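Local coordinates for protein shikimate dehydrogenase (NADP(+)) (Thermotoga maritima, PDB 3U62) that probably catalyses the reversible NADPH-linked reduction of 3-dehydroshikimate to shikimate on the route to chorismate and the aromatic amino acids, at residues Arg17-Tyr22 / Lys234-Tyr239; Arg48-Glu51 / Gly55-Ala58; Ala122-Leu127 / Lys133-Val138; Glu162-Ala167 / Leu183-Asp188; Pro205-Ala210 / Ile218-Leu223. One frame throughout, in Å; residues are numbered along the deposited sequence.

Interaction 1 (Arg17-Tyr22 / Lys234-Tyr239); sequences RLYNEY and KIWGIY
Tyr-22 overlaps the backbone of Ile-238 and Tyr-239 with the hydroxyl end of its ring. Its OH donates a hydrogen bond of 2.6 Å to Ile-238 O, arriving in the carbonyl plane on a lone pair with a C=O...donor angle of 137°, and the same OH lies 3.4 Å from Tyr-239 CA. The accepting oxygen sits at the edge of the ring, close to its plane. With CG anti to the backbone N (chi1 167°), the phenol reaches from helix 15-26 across to the chain that follows helix 222-235. That helix ends in a Schellman motif: Gly-237 takes positive phi (72°), with two bonds back into the last turn, and after this turn Ile-238 O faces the phenol. One helical turn before Tyr-22, Tyr-19 puts CE2 3.8 Å from Trp-236 CZ3. The two side chains cross at about a right angle, and the tyrosine carbon meets the indole at its edge. The polar ends of this pair are engaged elsewhere, Tyr-19 OH with Asn-232 and Trp-236 NE1 with Val-85 O. The contact thus ties the N-terminal substrate-binding domain to the C-terminal part of the chain, close to Ser-15, predicted to bind shikimate. Tyr-22 OH also hydrogen-bonds Asp-240 N, and as donor to one backbone group and acceptor from another, this buried hydroxyl has both its roles satisfied.

Interaction 2 (Arg48-Glu51 / Gly55-Ala58); sequences RILE and GFNA
Phe-56 holds CG between its backbone N and carbonyl carbon (chi1 56°), which carries the ring off the strand toward helix 42-52, where Ile-49 and Leu-50 receive it. On Ile-49 a chi1 of -60° sets the CG2 methyl anti to the backbone N and directs it at the ring, while the CG1-CD1 branch leads away. The result is a CH-pi contact: Ile-49 CG2 lies 3.9 Å from the Phe-56 ring centroid and 19° off the ring normal, over one face. The methyl is displaced toward the rim on the CD2-CE2 side, with Ile-49 CG2 3.8 Å from Phe-56 CD2. Leu-50 approaches differently, its CD2 standing at the ring edge and in the ring plane, 4.0 Å from Phe-56 CE2. Face and edge are therefore each met by a methyl from consecutive helix residues. These elements follow one another in the substrate-binding domain: helix 42-52 passes through a short turn into strand 55-58, an inner strand of the mixed sheet, and packs against the sheet partly through this ring. With an alanine here, Ile-49 CG2 would probably lose the ring face and Leu-50 CD2 the edge, opening a gap between helix and sheet. Cys-4 and Ile-6 of strand 2-7, Val-85 of strand 84-86 and Val-66 also touch the Phe-56 side chain. The CD1 branch of Ile-49 lies instead over one face of the Arg-48 guanidinium, 3.5 Å above its plane, and that guanidinium makes salt bridges to Glu-35 and Glu-52.

Interaction 3 (Ala122-Leu127 / Lys133-Val138); sequences AVIYAL and KDIWVV
A beta-alpha-beta unit of the Rossmann-type NADP-binding domain contains this contact: helix 118-129 covers one side of the parallel sheet and meets strand 135-139, the strand it leads into. The segment axes, 10.6 Å apart at closest approach, run antiparallel at 175°, as expected for a helix that returns the chain so that its two flanking strands can lie parallel. Ile-124, Leu-127, Ile-135 and Val-137, all buried, form the interface, and every touch is between aliphatic carbons. Ile-135 extends its CG1-CD1 arm between two helix residues one turn apart; CD1 lies 4.0 Å from Leu-127 CB and, more loosely, 4.4 Å from Ile-124 CG2. Val-111 and Val-113 of the adjoining strand 111-114 also touch Leu-127, and Phe-150 touches Ile-124. Val-137 comes within about 4 Å of the side chains of Ala-116 and Asn-139, both predicted to bind NADP(+), which places this end of the interface beside the probable cofactor site. Here the CD1 methyl of Ile-124 does the reaching: chi1 of -63° sets CG1 anti to the carbonyl carbon, and at the end of that branch CD1 meets Val-137 CG2 at 3.7 Å, the two side chains crossing at about a right angle.

Interaction 4 (Glu162-Ala167 / Leu183-Asp188); sequences EVVKKA and LPVSDD
A helix end and a helix start meet here in the NADP-binding domain, where the last turn of helix 160-165 faces the loop that leads into helix 187-190 through the N-cap residue Ser-186, whose side chain caps a backbone N of that helix. The contact has an apolar half and a charged half. In the first, Val-164 and Val-185 cross at about a right angle, and a single methyl, Val-185 CG2, fits against the branched end of its partner: it is 3.8 Å from Val-164 CG1, 3.9 Å from CB and 4.1 Å from CG2 of that same valine. In the charged half, Lys-165 NZ forms a salt bridge with Asp-188, 3.1 Å from both OD1 and OD2 but tilted out of the carboxylate plane, and both hydrogen bonds are weak. The bend in the lysine chain explains this approach: CG is anti to the backbone N (chi1 -179°), then chi2 of 68° turns the chain toward the aspartate, and Lys-165 CE passes 3.4 Å from Asp-188 OD1. Asp-188 OD2 also has Lys-191 NZ as a long, weak ion partner, so the carboxylate probably feels positive charge from two lysines. Lys-165 is exposed, and solvent is likely to temper the bridge, whereas Val-164 is buried. Ser-189 touches both Val-164 and Lys-165. Beyond the pair, Ser-186 OG hydrogen-bonds Asp-161, Leu-183 of the loop touches Leu-206, and Asp-187, at the start of helix 187-190, touches Lys-209 and Leu-213; segment 183-188 thus lies between helices 160-165 and 205-213.

Interaction 5 (Pro205-Ala210 / Ile218-Leu223); sequences PLVVKA and IIKGNL
Ile-218 leaves its strand with CB directed at helix 205-213 and divides there between two helix residues. The Ile-218 CG2 methyl, set anti to the backbone N (chi1 -57°), meets Val-207 CG1 obliquely at 3.7 Å. Along the other branch Ile-218 CG1 lies 3.8 Å from Ala-210 CB. At the tip Ile-218 CD1 is 3.9 Å from that same CB and 3.5 Å from Ala-210 O, so it ends against the backbone one turn after Val-207. Lys-220, just past the end of the strand, joins in: its CG lies 3.9 Å from Val-207 CG1 and equally far from CG2, its chain crossing the valine at about a right angle, while NZ goes on to a salt bridge with Asp-203. This is the helix-to-strand half of the beta-alpha-beta unit 195-198, 205-213, 217-219, at the edge of the parallel sheet, just before Gly-221, predicted to bind NADP(+). A serine in place of Ile-218 would lose the CG2 contact to Val-207 and the CG1 and CD1 contacts to Ala-210, and would probably open a gap between helix and strand. With carbon meeting carbon nearly throughout, cohesion rests on close fit, the lysine adding its aliphatic part.

How the interactions relate
Two groups emerge, one for each domain. Interactions 1 and 2 touch: Trp-236 CZ2 lies 4.0 Å from Phe-56 C, so the chain after helix 222-235 packs on strand 55-58, near the predicted shikimate site. In the NADP-binding domain, interaction 4 touches both neighbours, through Trp-136 CZ3 to Val-163 O (3.3 Å) and through Asp-187 OD1 to Lys-209 CD (3.2 Å). Interactions 3 and 5, their centres about 18 Å apart, do not meet but cover the same parallel sheet, and both border the predicted NADP(+) site, through Val-137 and Gly-221. Helix 222-235 connects the two groups, starting in interaction 5 and running to interaction 1.

Interaction 1 (Arg17-Tyr22 / Lys234-Tyr239)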
# COMPACT_ATOMS: atom_id res chain seq x y z
N ARG A 17 8.48 13.61 -7.64
CA ARG A 17 9.54 13.56 -8.65
C ARG A 17 9.18 12.66 -9.83
O ARG A 17 9.44 13.01 -10.98
CB ARG A 17 10.88 13.11 -8.03
CG ARG A 17 10.86 11.68 -7.52
CD ARG A 17 12.24 11.11 -7.26
NE ARG A 17 12.13 9.72 -6.82
CZ ARG A 17 13.04 9.06 -6.10
NH1 ARG A 17 14.17 9.67 -5.73
NH2 ARG A 17 12.83 7.80 -5.75
N LEU A 18 8.56 11.52 -9.54
CA LEU A 18 8.21 10.54 -10.56
C LEU A 18 7.05 10.99 -11.46
O LEU A 18 7.16 10.92 -12.68
CB LEU A 18 7.92 9.17 -9.94
CG LEU A 18 9.16 8.35 -9.57
CD1 LEU A 18 8.80 7.32 -8.51
CD2 LEU A 18 9.77 7.68 -10.81
N TYR A 19 5.96 11.45 -10.85
CA TYR A 19 4.82 11.94 -11.64
C TYR A 19 5.19 13.17 -12.46
O TYR A 19 4.79 13.29 -13.62
CB TYR A 19 3.61 12.23 -10.75
CG TYR A 19 2.89 11.01 -10.21
CD1 TYR A 19 3.27 10.43 -9.00
CD2 TYR A 19 1.82 10.45 -10.91
CE1 TYR A 19 2.60 9.31 -8.50
CE2 TYR A 19 1.15 9.33 -10.41
CZ TYR A 19 1.54 8.77 -9.21
OH TYR A 19 0.89 7.67 -8.71
N ASN A 20 5.96 14.09 -11.87
CA ASN A 20 6.41 15.29 -12.58
C ASN A 20 7.34 14.99 -13.75
O ASN A 20 7.24 15.64 -14.80
CB ASN A 20 7.05 16.30 -11.62
CG ASN A 20 6.02 17.01 -10.76
OD1 ASN A 20 4.97 17.43 -11.25
ND2 ASN A 20 6.33 17.17 -9.48
N GLU A 21 8.24 14.03 -13.57
CA GLU A 21 9.11 13.58 -14.66
C GLU A 21 8.27 12.93 -15.76
O GLU A 21 8.50 13.16 -16.95
CB GLU A 21 10.18 12.60 -14.17
CG GLU A 21 11.23 12.22 -15.22
CD GLU A 21 12.19 11.12 -14.77
OE1 GLU A 21 11.98 10.53 -13.68
OE2 GLU A 21 13.16 10.85 -15.51
N TYR A 22 7.28 12.14 -15.34
CA TYR A 22 6.36 11.47 -16.25
C TYR A 22 5.56 12.48 -17.09
O TYR A 22 5.47 12.34 -18.31
CB TYR A 22 5.42 10.54 -15.47
CG TYR A 22 4.23 10.05 -16.26
CD1 TYR A 22 4.33 8.93 -17.08
CD2 TYR A 22 3.00 10.71 -16.19
CE1 TYR A 22 3.24 8.48 -17.81
CE2 TYR A 22 1.91 10.27 -16.91
CZ TYR A 22 2.03 9.15 -17.72
OH TYR A 22 0.96 8.71 -18.44
N LYS A 234 -4.57 5.91 -14.99
CA LYS A 234 -5.71 5.45 -15.78
C LYS A 234 -7.01 6.10 -15.30
O LYS A 234 -7.82 6.55 -16.12
CB LYS A 234 -5.83 3.93 -15.75
CG LYS A 234 -4.77 3.19 -16.55
CD LYS A 234 -4.98 1.69 -16.48
CE LYS A 234 -3.89 0.94 -17.24
NZ LYS A 234 -4.14 -0.53 -17.26
N ILE A 235 -7.19 6.15 -13.98
CA ILE A 235 -8.34 6.81 -13.37
C ILE A 235 -8.37 8.30 -13.72
O ILE A 235 -9.43 8.85 -14.04
CB ILE A 235 -8.37 6.60 -11.83
CG1 ILE A 235 -8.75 5.14 -11.52
CG2 ILE A 235 -9.36 7.56 -11.15
CD1 ILE A 235 -8.53 4.73 -10.08
N TRP A 236 -7.20 8.94 -13.69
CA TRP A 236 -7.07 10.36 -13.99
C TRP A 236 -7.15 10.67 -15.50
O TRP A 236 -7.18 11.84 -15.89
CB TRP A 236 -5.79 10.92 -13.38
CG TRP A 236 -5.77 10.91 -11.87
CD1 TRP A 236 -6.85 10.97 -11.04
CD2 TRP A 236 -4.62 10.85 -11.01
NE1 TRP A 236 -6.45 10.94 -9.72
CE2 TRP A 236 -5.09 10.88 -9.68
CE3 TRP A 236 -3.23 10.79 -11.24
CZ2 TRP A 236 -4.22 10.84 -8.58
CZ3 TRP A 236 -2.37 10.75 -10.15
CH2 TRP A 236 -2.88 10.77 -8.83
N GLY A 237 -7.19 9.62 -16.32
CA GLY A 237 -7.33 9.75 -17.77
C GLY A 237 -6.09 10.28 -18.46
O GLY A 237 -6.19 10.90 -19.52
N ILE A 238 -4.93 10.03 -17.86
CA ILE A 238 -3.67 10.58 -18.34
C ILE A 238 -2.56 9.52 -18.41
O ILE A 238 -1.38 9.82 -18.18
CB ILE A 238 -3.21 11.79 -17.48
CG1 ILE A 238 -3.18 11.42 -15.98
CG2 ILE A 238 -4.12 12.99 -17.74
CD1 ILE A 238 -2.66 12.51 -15.06
N TYR A 239 -2.95 8.30 -18.75
CA TYR A 239 -2.02 7.18 -18.82
C TYR A 239 -1.45 7.00 -20.23
O TYR A 239 -2.18 6.80 -21.20
CB TYR A 239 -2.67 5.89 -18.33
CG TYR A 239 -1.78 4.67 -18.41
CD1 TYR A 239 -0.63 4.56 -17.63
CD2 TYR A 239 -2.09 3.62 -19.27
CE1 TYR A 239 0.19 3.44 -17.71
CE2 TYR A 239 -1.28 2.49 -19.36
CZ TYR A 239 -0.14 2.41 -18.57
OH TYR A 239 0.67 1.30 -18.65

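Interaction 2 (Arg48-Glu51 / Gly55-Ala58)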
# COMPACT_ATOMS: atom_id res chain seq x y z
N ARG A 48 -9.59 22.75 1.50
CA ARG A 48 -8.68 23.49 0.62
C ARG A 48 -8.13 22.59 -0.50
O ARG A 48 -8.09 23.00 -1.66
CB ARG A 48 -7.53 24.08 1.45
CG ARG A 48 -6.49 24.85 0.66
CD ARG A 48 -5.34 25.33 1.54
NE ARG A 48 -4.54 24.24 2.09
CZ ARG A 48 -3.49 23.67 1.48
NH1 ARG A 48 -3.10 24.09 0.28
NH2 ARG A 48 -2.84 22.68 2.08
N ILE A 49 -7.73 21.38 -0.12
CA ILE A 49 -7.20 20.38 -1.06
C ILE A 49 -8.23 20.03 -2.13
O ILE A 49 -7.89 19.95 -3.32
CB ILE A 49 -6.74 19.09 -0.31
CG1 ILE A 49 -5.65 19.39 0.72
CG2 ILE A 49 -6.29 17.99 -1.31
CD1 ILE A 49 -4.41 20.10 0.17
N LEU A 50 -9.47 19.82 -1.71
CA LEU A 50 -10.56 19.46 -2.62
C LEU A 50 -10.86 20.56 -3.63
O LEU A 50 -11.34 20.28 -4.74
CB LEU A 50 -11.83 19.09 -1.84
CG LEU A 50 -11.80 17.80 -1.02
CD1 LEU A 50 -12.95 17.76 -0.03
CD2 LEU A 50 -11.82 16.56 -1.92
N GLU A 51 -10.58 21.81 -3.26
CA GLU A 51 -10.82 22.95 -4.14
C GLU A 51 -9.64 23.24 -5.06
O GLU A 51 -9.83 23.74 -6.17
CB GLU A 51 -11.18 24.19 -3.33
CG GLU A 51 -12.54 24.11 -2.64
CD GLU A 51 -12.94 25.41 -1.96
OE1 GLU A 51 -12.52 26.49 -2.43
OE2 GLU A 51 -13.67 25.35 -0.95
N GLY A 55 -7.21 16.06 -8.56
CA GLY A 55 -7.13 14.75 -7.93
C GLY A 55 -5.93 14.69 -7.01
O GLY A 55 -5.10 15.61 -7.00
N PHE A 56 -5.83 13.62 -6.24
CA PHE A 56 -4.70 13.42 -5.34
C PHE A 56 -4.62 12.00 -4.82
O PHE A 56 -5.59 11.24 -4.87
CB PHE A 56 -4.73 14.42 -4.17
CG PHE A 56 -6.00 14.39 -3.35
CD1 PHE A 56 -6.10 13.58 -2.22
CD2 PHE A 56 -7.08 15.19 -3.69
CE1 PHE A 56 -7.27 13.56 -1.46
CE2 PHE A 56 -8.26 15.18 -2.94
CZ PHE A 56 -8.35 14.36 -1.82
N ASN A 57 -3.43 11.65 -4.33
CA ASN A 57 -3.25 10.42 -3.59
C ASN A 57 -3.28 10.69 -2.10
O ASN A 57 -2.92 11.78 -1.65
CB ASN A 57 -1.93 9.74 -3.98
CG ASN A 57 -1.97 9.13 -5.36
OD1 ASN A 57 -2.84 8.31 -5.67
ND2 ASN A 57 -1.02 9.52 -6.21
N ALA A 58 -3.74 9.71 -1.34
CA ALA A 58 -3.72 9.77 0.11
C ALA A 58 -2.91 8.60 0.64
O ALA A 58 -3.07 7.47 0.18
CB ALA A 58 -5.14 9.74 0.66

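Interaction 3 (Ala122-Leu127 / Lys133-Val138)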
# COMPACT_ATOMS: atom_id res chain seq x y z
N ALA A 122 -6.29 -3.33 2.13
CA ALA A 122 -6.08 -3.44 0.69
C ALA A 122 -5.43 -4.78 0.32
O ALA A 122 -5.84 -5.42 -0.65
CB ALA A 122 -5.23 -2.28 0.19
N VAL A 123 -4.44 -5.19 1.10
CA VAL A 123 -3.76 -6.47 0.90
C VAL A 123 -4.73 -7.64 1.09
O VAL A 123 -4.77 -8.55 0.26
CB VAL A 123 -2.51 -6.61 1.82
CG1 VAL A 123 -2.02 -8.05 1.87
CG2 VAL A 123 -1.40 -5.68 1.35
N ILE A 124 -5.52 -7.59 2.16
CA ILE A 124 -6.52 -8.63 2.43
C ILE A 124 -7.53 -8.74 1.28
O ILE A 124 -7.83 -9.84 0.82
CB ILE A 124 -7.25 -8.41 3.78
CG1 ILE A 124 -6.26 -8.49 4.95
CG2 ILE A 124 -8.36 -9.44 3.98
CD1 ILE A 124 -6.72 -7.76 6.20
N TYR A 125 -8.04 -7.59 0.83
CA TYR A 125 -8.96 -7.54 -0.30
C TYR A 125 -8.34 -8.18 -1.54
O TYR A 125 -8.99 -8.98 -2.22
CB TYR A 125 -9.38 -6.10 -0.60
CG TYR A 125 -10.46 -5.97 -1.66
CD1 TYR A 125 -11.81 -5.99 -1.32
CD2 TYR A 125 -10.13 -5.82 -3.01
CE1 TYR A 125 -12.80 -5.87 -2.29
CE2 TYR A 125 -11.11 -5.69 -3.98
CZ TYR A 125 -12.45 -5.72 -3.62
OH TYR A 125 -13.42 -5.60 -4.58
N ALA A 126 -7.09 -7.83 -1.82
CA ALA A 126 -6.35 -8.38 -2.95
C ALA A 126 -6.21 -9.90 -2.85
O ALA A 126 -6.45 -10.62 -3.83
CB ALA A 126 -4.98 -7.73 -3.07
N LEU A 127 -5.83 -10.38 -1.67
CA LEU A 127 -5.67 -11.82 -1.42
C LEU A 127 -6.98 -12.58 -1.62
O LEU A 127 -6.98 -13.65 -2.24
CB LEU A 127 -5.12 -12.07 -0.01
CG LEU A 127 -3.68 -11.65 0.29
CD1 LEU A 127 -3.45 -11.61 1.80
CD2 LEU A 127 -2.66 -12.56 -0.39
N LYS A 133 -7.75 -18.16 1.02
CA LYS A 133 -8.77 -18.44 2.03
C LYS A 133 -8.28 -18.25 3.46
O LYS A 133 -8.97 -17.65 4.29
CB LYS A 133 -9.32 -19.85 1.85
CG LYS A 133 -10.17 -20.06 0.60
CD LYS A 133 -10.61 -21.52 0.47
CE LYS A 133 -11.70 -21.86 1.49
NZ LYS A 133 -11.77 -23.33 1.74
N ASP A 134 -7.09 -18.78 3.75
CA ASP A 134 -6.57 -18.82 5.11
C ASP A 134 -5.67 -17.61 5.38
O ASP A 134 -4.47 -17.64 5.10
CB ASP A 134 -5.80 -20.13 5.33
CG ASP A 134 -5.84 -20.60 6.78
OD1 ASP A 134 -6.40 -19.89 7.64
OD2 ASP A 134 -5.29 -21.68 7.05
N ILE A 135 -6.28 -16.55 5.92
CA ILE A 135 -5.57 -15.30 6.18
C ILE A 135 -5.56 -14.99 7.67
O ILE A 135 -6.61 -14.92 8.31
CB ILE A 135 -6.18 -14.11 5.38
CG1 ILE A 135 -6.20 -14.43 3.88
CG2 ILE A 135 -5.38 -12.82 5.64
CD1 ILE A 135 -7.15 -13.56 3.06
N TRP A 136 -4.36 -14.80 8.21
CA TRP A 136 -4.17 -14.49 9.62
C TRP A 136 -3.59 -13.09 9.77
O TRP A 136 -2.46 -12.83 9.34
CB TRP A 136 -3.24 -15.51 10.29
CG TRP A 136 -3.65 -16.95 10.14
CD1 TRP A 136 -4.92 -17.42 9.91
CD2 TRP A 136 -2.81 -18.10 10.26
NE1 TRP A 136 -4.91 -18.79 9.86
CE2 TRP A 136 -3.63 -19.24 10.07
CE3 TRP A 136 -1.44 -18.28 10.50
CZ2 TRP A 136 -3.12 -20.54 10.12
CZ3 TRP A 136 -0.94 -19.58 10.55
CH2 TRP A 136 -1.78 -20.69 10.36
N VAL A 137 -4.36 -12.20 10.37
CA VAL A 137 -3.92 -10.84 10.63
C VAL A 137 -3.24 -10.77 11.99
O VAL A 137 -3.77 -11.27 12.99
CB VAL A 137 -5.09 -9.83 10.55
CG1 VAL A 137 -4.65 -8.43 10.97
CG2 VAL A 137 -5.67 -9.80 9.14
N VAL A 138 -2.05 -10.17 12.02
CA VAL A 138 -1.33 -9.92 13.26
C VAL A 138 -1.13 -8.42 13.37
O VAL A 138 -0.42 -7.82 12.56
CB VAL A 138 0.03 -10.65 13.28
CG1 VAL A 138 0.77 -10.38 14.58
CG2 VAL A 138 -0.16 -12.15 13.09

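Interaction 4 (Glu162-Ala167 / Leu183-Asp188)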
# COMPACT_ATOMS: atom_id res chain seq x y z
N GLU A 162 5.11 -17.23 16.52
CA GLU A 162 4.44 -18.54 16.50
C GLU A 162 3.57 -18.74 15.27
O GLU A 162 3.56 -19.83 14.68
CB GLU A 162 3.55 -18.71 17.73
CG GLU A 162 4.27 -18.79 19.06
CD GLU A 162 3.34 -18.42 20.21
OE1 GLU A 162 2.25 -19.04 20.35
OE2 GLU A 162 3.71 -17.52 20.99
N VAL A 163 2.84 -17.70 14.87
CA VAL A 163 1.89 -17.82 13.76
C VAL A 163 2.59 -17.92 12.40
O VAL A 163 2.13 -18.64 11.51
CB VAL A 163 0.79 -16.72 13.75
CG1 VAL A 163 -0.06 -16.77 15.02
CG2 VAL A 163 1.38 -15.33 13.54
N VAL A 164 3.71 -17.20 12.24
CA VAL A 164 4.49 -17.24 11.00
C VAL A 164 5.09 -18.63 10.78
O VAL A 164 5.19 -19.10 9.64
CB VAL A 164 5.58 -16.13 10.96
CG1 VAL A 164 6.55 -16.34 9.80
CG2 VAL A 164 4.94 -14.76 10.85
N LYS A 165 5.47 -19.29 11.87
CA LYS A 165 5.99 -20.66 11.83
C LYS A 165 5.02 -21.63 11.14
O LYS A 165 5.44 -22.58 10.48
CB LYS A 165 6.33 -21.14 13.24
CG LYS A 165 6.90 -22.56 13.35
CD LYS A 165 8.29 -22.67 12.73
CE LYS A 165 8.80 -24.10 12.80
NZ LYS A 165 10.13 -24.25 12.15
N LYS A 166 3.72 -21.37 11.29
CA LYS A 166 2.67 -22.22 10.72
C LYS A 166 2.16 -21.74 9.36
O LYS A 166 1.22 -22.32 8.80
CB LYS A 166 1.49 -22.34 11.71
CG LYS A 166 1.83 -23.07 13.01
CD LYS A 166 0.59 -23.25 13.89
CE LYS A 166 0.97 -24.12 15.12
NZ LYS A 166 -0.20 -24.39 15.99
N ALA A 167 2.79 -20.70 8.83
CA ALA A 167 2.34 -20.06 7.59
C ALA A 167 3.30 -20.29 6.42
O ALA A 167 4.42 -20.77 6.61
CB ALA A 167 2.13 -18.58 7.81
N LEU A 183 10.65 -6.70 13.03
CA LEU A 183 9.45 -7.35 13.54
C LEU A 183 9.83 -8.53 14.43
O LEU A 183 10.86 -9.17 14.19
CB LEU A 183 8.56 -7.82 12.38
CG LEU A 183 7.76 -6.75 11.62
CD1 LEU A 183 7.30 -7.29 10.27
CD2 LEU A 183 6.57 -6.26 12.43
N PRO A 184 9.01 -8.82 15.46
CA PRO A 184 9.30 -9.94 16.36
C PRO A 184 9.02 -11.30 15.72
O PRO A 184 8.03 -11.96 16.05
CB PRO A 184 8.36 -9.68 17.55
CG PRO A 184 7.24 -8.90 16.98
CD PRO A 184 7.82 -8.06 15.89
N VAL A 185 9.90 -11.71 14.81
CA VAL A 185 9.78 -12.99 14.12
C VAL A 185 11.17 -13.60 13.91
O VAL A 185 12.11 -12.91 13.50
CB VAL A 185 8.97 -12.87 12.78
CG1 VAL A 185 9.62 -11.88 11.81
CG2 VAL A 185 8.77 -14.24 12.13
N SER A 186 11.29 -14.89 14.21
CA SER A 186 12.57 -15.59 14.21
C SER A 186 12.98 -16.09 12.83
O SER A 186 12.15 -16.20 11.92
CB SER A 186 12.53 -16.78 15.18
OG SER A 186 11.49 -17.70 14.80
N ASP A 187 14.27 -16.40 12.68
CA ASP A 187 14.80 -17.05 11.49
C ASP A 187 14.09 -18.38 11.24
O ASP A 187 13.74 -18.70 10.11
CB ASP A 187 16.30 -17.30 11.63
CG ASP A 187 17.13 -16.03 11.52
OD1 ASP A 187 16.54 -14.93 11.45
OD2 ASP A 187 18.37 -16.13 11.50
N ASP A 188 13.90 -19.14 12.32
CA ASP A 188 13.22 -20.44 12.27
C ASP A 188 11.81 -20.33 11.67
O ASP A 188 11.40 -21.18 10.89
CB ASP A 188 13.15 -21.06 13.66
CG ASP A 188 12.44 -22.41 13.67
OD1 ASP A 188 11.41 -22.53 14.35
OD2 ASP A 188 12.92 -23.34 12.99

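Interaction 5 (Pro205-Ala210 / Ile218-Leu223)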
# COMPACT_ATOMS: atom_id res chain seq x y z
N PRO A 205 14.85 -4.61 7.29
CA PRO A 205 15.44 -5.78 7.95
C PRO A 205 14.73 -7.09 7.61
O PRO A 205 15.39 -8.12 7.46
CB PRO A 205 15.29 -5.45 9.44
CG PRO A 205 15.37 -3.96 9.48
CD PRO A 205 14.66 -3.49 8.24
N LEU A 206 13.40 -7.05 7.50
CA LEU A 206 12.61 -8.23 7.12
C LEU A 206 13.01 -8.78 5.75
O LEU A 206 13.23 -9.99 5.60
CB LEU A 206 11.11 -7.91 7.15
CG LEU A 206 10.12 -9.00 6.67
CD1 LEU A 206 10.12 -10.21 7.61
CD2 LEU A 206 8.72 -8.43 6.54
N VAL A 207 13.11 -7.89 4.76
CA VAL A 207 13.50 -8.25 3.40
C VAL A 207 14.92 -8.81 3.36
O VAL A 207 15.17 -9.85 2.73
CB VAL A 207 13.35 -7.04 2.43
CG1 VAL A 207 14.04 -7.30 1.10
CG2 VAL A 207 11.88 -6.71 2.21
N VAL A 208 15.84 -8.13 4.05
CA VAL A 208 17.24 -8.54 4.13
C VAL A 208 17.38 -9.92 4.79
O VAL A 208 18.16 -10.76 4.32
CB VAL A 208 18.10 -7.47 4.85
CG1 VAL A 208 19.53 -7.97 5.07
CG2 VAL A 208 18.12 -6.17 4.06
N LYS A 209 16.62 -10.14 5.86
CA LYS A 209 16.62 -11.43 6.56
C LYS A 209 16.10 -12.55 5.67
O LYS A 209 16.68 -13.63 5.62
CB LYS A 209 15.77 -11.34 7.84
CG LYS A 209 15.96 -12.51 8.82
CD LYS A 209 16.87 -12.14 9.98
CE LYS A 209 18.34 -12.36 9.67
NZ LYS A 209 19.22 -11.97 10.80
N ALA A 210 15.00 -12.27 4.96
CA ALA A 210 14.40 -13.23 4.04
C ALA A 210 15.38 -13.68 2.96
O ALA A 210 15.41 -14.85 2.58
CB ALA A 210 13.15 -12.65 3.41
N ILE A 218 10.80 -12.84 -2.58
CA ILE A 218 10.94 -11.72 -1.66
C ILE A 218 10.62 -10.45 -2.43
O ILE A 218 11.41 -10.00 -3.27
CB ILE A 218 12.35 -11.66 -1.03
CG1 ILE A 218 12.66 -12.98 -0.33
CG2 ILE A 218 12.45 -10.49 -0.05
CD1 ILE A 218 14.14 -13.35 -0.32
N ILE A 219 9.45 -9.88 -2.15
CA ILE A 219 8.94 -8.75 -2.91
C ILE A 219 8.80 -7.52 -2.02
O ILE A 219 8.07 -7.54 -1.03
CB ILE A 219 7.58 -9.10 -3.59
CG1 ILE A 219 7.75 -10.31 -4.53
CG2 ILE A 219 7.03 -7.90 -4.36
CD1 ILE A 219 6.44 -11.01 -4.92
N LYS A 220 9.52 -6.46 -2.38
CA LYS A 220 9.40 -5.17 -1.69
C LYS A 220 8.25 -4.36 -2.29
O LYS A 220 7.60 -4.80 -3.24
CB LYS A 220 10.69 -4.35 -1.79
CG LYS A 220 11.97 -5.06 -1.36
CD LYS A 220 13.16 -4.11 -1.43
CE LYS A 220 13.49 -3.70 -2.87
NZ LYS A 220 14.60 -2.71 -2.91
N GLY A 221 8.02 -3.17 -1.75
CA GLY A 221 6.88 -2.35 -2.13
C GLY A 221 6.97 -1.63 -3.47
O GLY A 221 6.04 -0.92 -3.85
N ASN A 222 8.08 -1.82 -4.18
CA ASN A 222 8.30 -1.12 -5.45
C ASN A 222 7.35 -1.53 -6.58
O ASN A 222 6.91 -0.68 -7.35
CB ASN A 222 9.76 -1.21 -5.90
CG ASN A 222 10.23 -2.64 -6.11
OD1 ASN A 222 9.79 -3.56 -5.43
ND2 ASN A 222 11.15 -2.82 -7.05
N LEU A 223 7.03 -2.83 -6.67
CA LEU A 223 6.08 -3.32 -7.67
C LEU A 223 4.66 -2.83 -7.38
O LEU A 223 3.95 -2.40 -8.30
CB LEU A 223 6.10 -4.85 -7.75
CG LEU A 223 7.14 -5.53 -8.65
CD1 LEU A 223 7.18 -7.03 -8.35
CD2 LEU A 223 6.85 -5.29 -10.13